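Local coordinates for protein 2-nitrobenzoate nitroreductase (Pseudomonas fluorescens, PDB 4Z85) that reduces the nitro group of 2-nitrobenzoate as an FMN-dependent nitroreductase of the flavoredoxin family, at residues 27-32 with 39-44. Sequence-based numbering, arbitrary orientation.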
loop_
_atom_site.group_PDB
_atom_site.type_symbol
_atom_site.label_atom_id
_atom_site.label_comp_id
_atom_site.label_asym_id
_atom_site.label_seq_id
_atom_site.Cartn_x
_atom_site.Cartn_y
_atom_site.Cartn_z
ATOM N N ILE A 27 4.131 -0.693 5.918
ATOM C CA ILE A 27 4.347 -1.933 6.675
ATOM C C ILE A 27 3.434 -1.982 7.887
ATOM O O ILE A 27 3.468 -1.103 8.748
ATOM C CB ILE A 27 5.801 -2.062 7.127
ATOM C CG1 ILE A 27 6.734 -1.976 5.913
ATOM C CG2 ILE A 27 6.026 -3.408 7.839
ATOM C CD1 ILE A 27 8.217 -1.850 6.302
ATOM N N ALA A 28 2.605 -3.015 7.935
ATOM C CA ALA A 28 1.763 -3.259 9.102
ATOM C C ALA A 28 2.452 -4.297 9.979
ATOM O O ALA A 28 2.519 -5.465 9.612
ATOM C CB ALA A 28 0.370 -3.747 8.680
ATOM N N LEU A 29 2.982 -3.872 11.122
ATOM C CA LEU A 29 3.549 -4.833 12.065
ATOM C C LEU A 29 2.419 -5.217 13.013
ATOM O O LEU A 29 2.079 -4.473 13.913
ATOM C CB LEU A 29 4.752 -4.229 12.794
ATOM C CG LEU A 29 5.434 -5.073 13.872
ATOM C CD1 LEU A 29 5.695 -6.486 13.377
ATOM C CD2 LEU A 29 6.729 -4.369 14.272
ATOM N N VAL A 30 1.810 -6.357 12.738
ATOM C CA VAL A 30 0.593 -6.788 13.422
ATOM C C VAL A 30 0.934 -7.525 14.703
ATOM O O VAL A 30 1.656 -8.532 14.665
ATOM C CB VAL A 30 -0.252 -7.681 12.504
ATOM C CG1 VAL A 30 -1.507 -8.192 13.222
ATOM C CG2 VAL A 30 -0.646 -6.905 11.237
ATOM N N THR A 31 0.426 -7.015 15.823
ATOM C CA THR A 31 0.430 -7.787 17.063
ATOM C C THR A 31 -0.952 -8.401 17.284
ATOM O O THR A 31 -1.991 -7.769 17.019
ATOM C CB THR A 31 0.846 -6.944 18.296
ATOM O OG1 THR A 31 0.181 -5.676 18.298
ATOM C CG2 THR A 31 2.358 -6.723 18.307
ATOM N N SER A 32 -0.947 -9.653 17.740
ATOM C CA SER A 32 -2.180 -10.399 17.962
ATOM C C SER A 32 -1.981 -11.323 19.164
ATOM O O SER A 32 -0.852 -11.531 19.591
ATOM C CB SER A 32 -2.569 -11.188 16.706
ATOM O OG SER A 32 -1.525 -12.039 16.264
ATOM N N CYS A 39 1.568 -13.168 22.837
ATOM C CA CYS A 39 1.502 -12.154 21.787
ATOM C C CYS A 39 2.411 -12.475 20.605
ATOM O O CYS A 39 3.635 -12.553 20.744
ATOM C CB CYS A 39 1.858 -10.777 22.342
ATOM S SG CYS A 39 1.728 -9.418 21.105
ATOM N N ASN A 40 1.802 -12.647 19.437
ATOM C CA ASN A 40 2.550 -12.842 18.211
ATOM C C ASN A 40 2.705 -11.504 17.499
ATOM O O ASN A 40 1.872 -10.610 17.657
ATOM C CB ASN A 40 1.859 -13.860 17.307
ATOM C CG ASN A 40 1.924 -15.273 17.863
ATOM O OD1 ASN A 40 0.898 -15.883 18.167
ATOM N ND2 ASN A 40 3.135 -15.803 17.984
ATOM N N ALA A 41 3.794 -11.367 16.749
ATOM C CA ALA A 41 4.056 -10.150 15.985
ATOM C C ALA A 41 4.569 -10.542 14.610
ATOM O O ALA A 41 5.439 -11.405 14.493
ATOM C CB ALA A 41 5.052 -9.267 16.707
ATOM N N ALA A 42 4.009 -9.951 13.556
ATOM C CA ALA A 42 4.445 -10.307 12.208
ATOM C C ALA A 42 4.214 -9.124 11.272
ATOM O O ALA A 42 3.162 -8.493 11.335
ATOM C CB ALA A 42 3.716 -11.531 11.701
ATOM N N PRO A 43 5.219 -8.794 10.455
ATOM C CA PRO A 43 5.076 -7.662 9.533
ATOM C C PRO A 43 4.514 -8.069 8.176
ATOM O O PRO A 43 4.841 -9.129 7.615
ATOM C CB PRO A 43 6.513 -7.161 9.374
ATOM C CG PRO A 43 7.313 -8.451 9.442
ATOM C CD PRO A 43 6.599 -9.317 10.465
ATOM N N TYR A 44 3.695 -7.183 7.620
ATOM C CA TYR A 44 3.084 -7.409 6.308
ATOM C C TYR A 44 3.095 -6.126 5.499
ATOM O O TYR A 44 2.664 -5.106 6.008
ATOM C CB TYR A 44 1.636 -7.870 6.452
ATOM C CG TYR A 44 1.489 -9.137 7.237
ATOM C CD1 TYR A 44 1.612 -10.364 6.614
ATOM C CD2 TYR A 44 1.246 -9.098 8.599
ATOM C CE1 TYR A 44 1.491 -11.547 7.332
ATOM C CE2 TYR A 44 1.125 -10.271 9.330
ATOM C CZ TYR A 44 1.250 -11.484 8.685
ATOM O OH TYR A 44 1.125 -12.658 9.392
#
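Ile27 lays its CG2 methyl beside CB of Pro43, 4.1 Å away, the two apolar side chains running alongside each other, a branched chain suiting a buried place next to the flat proline. At Ala28 the sheet bonding begins: its N and O both pair with Tyr44, N to Tyr44 O at 2.8 Å and nearly straight (165°). A methyl suits this place, where Ala28 meets Ile59 of strand 55-62 and Val89 of the neighbouring strand 86-90. Leu29 turns to the other face. With CG anti to the backbone N (chi1 177°), its CD1 reaches over to the partner strand and rests 3.7 Å from Ala42 C, also touching CB of Pro43; leucine has the length for this. Proline is tolerated here because position 43 belongs to a non-hydrogen-bonded pair, where no N-H is needed toward strand 28-33; its CA instead offers a C-H to Ala28 O.

The two strands form a beta hairpin, running antiparallel at 159°, and are neighbours in the closed six-stranded antiparallel barrel of the flavin reductase-like, FMN-binding fold. Further along, Val30 bonds through both N and O to Ala42. Val30 and Tyr44 project from the same face, and the branched valine puts CG2 at the ring's edge, 3.9 Å from Tyr44 CD2. Thr31 faces Ala41, its CG2 4.0 Å from Ala41 CB, and its CB lies 3.8 Å from Cys39 SG. Its buried hydroxyl is satisfied by Pro130 O and Asn90, as Tyr44 OH is by Thr77. Ser32 bonds through its backbone N and O to Asn40, and their polar side chains suit Asn80, whose ND2 bonds both Ser32 OG and Asn40 OD1, while Glu113 takes Asn40 ND2.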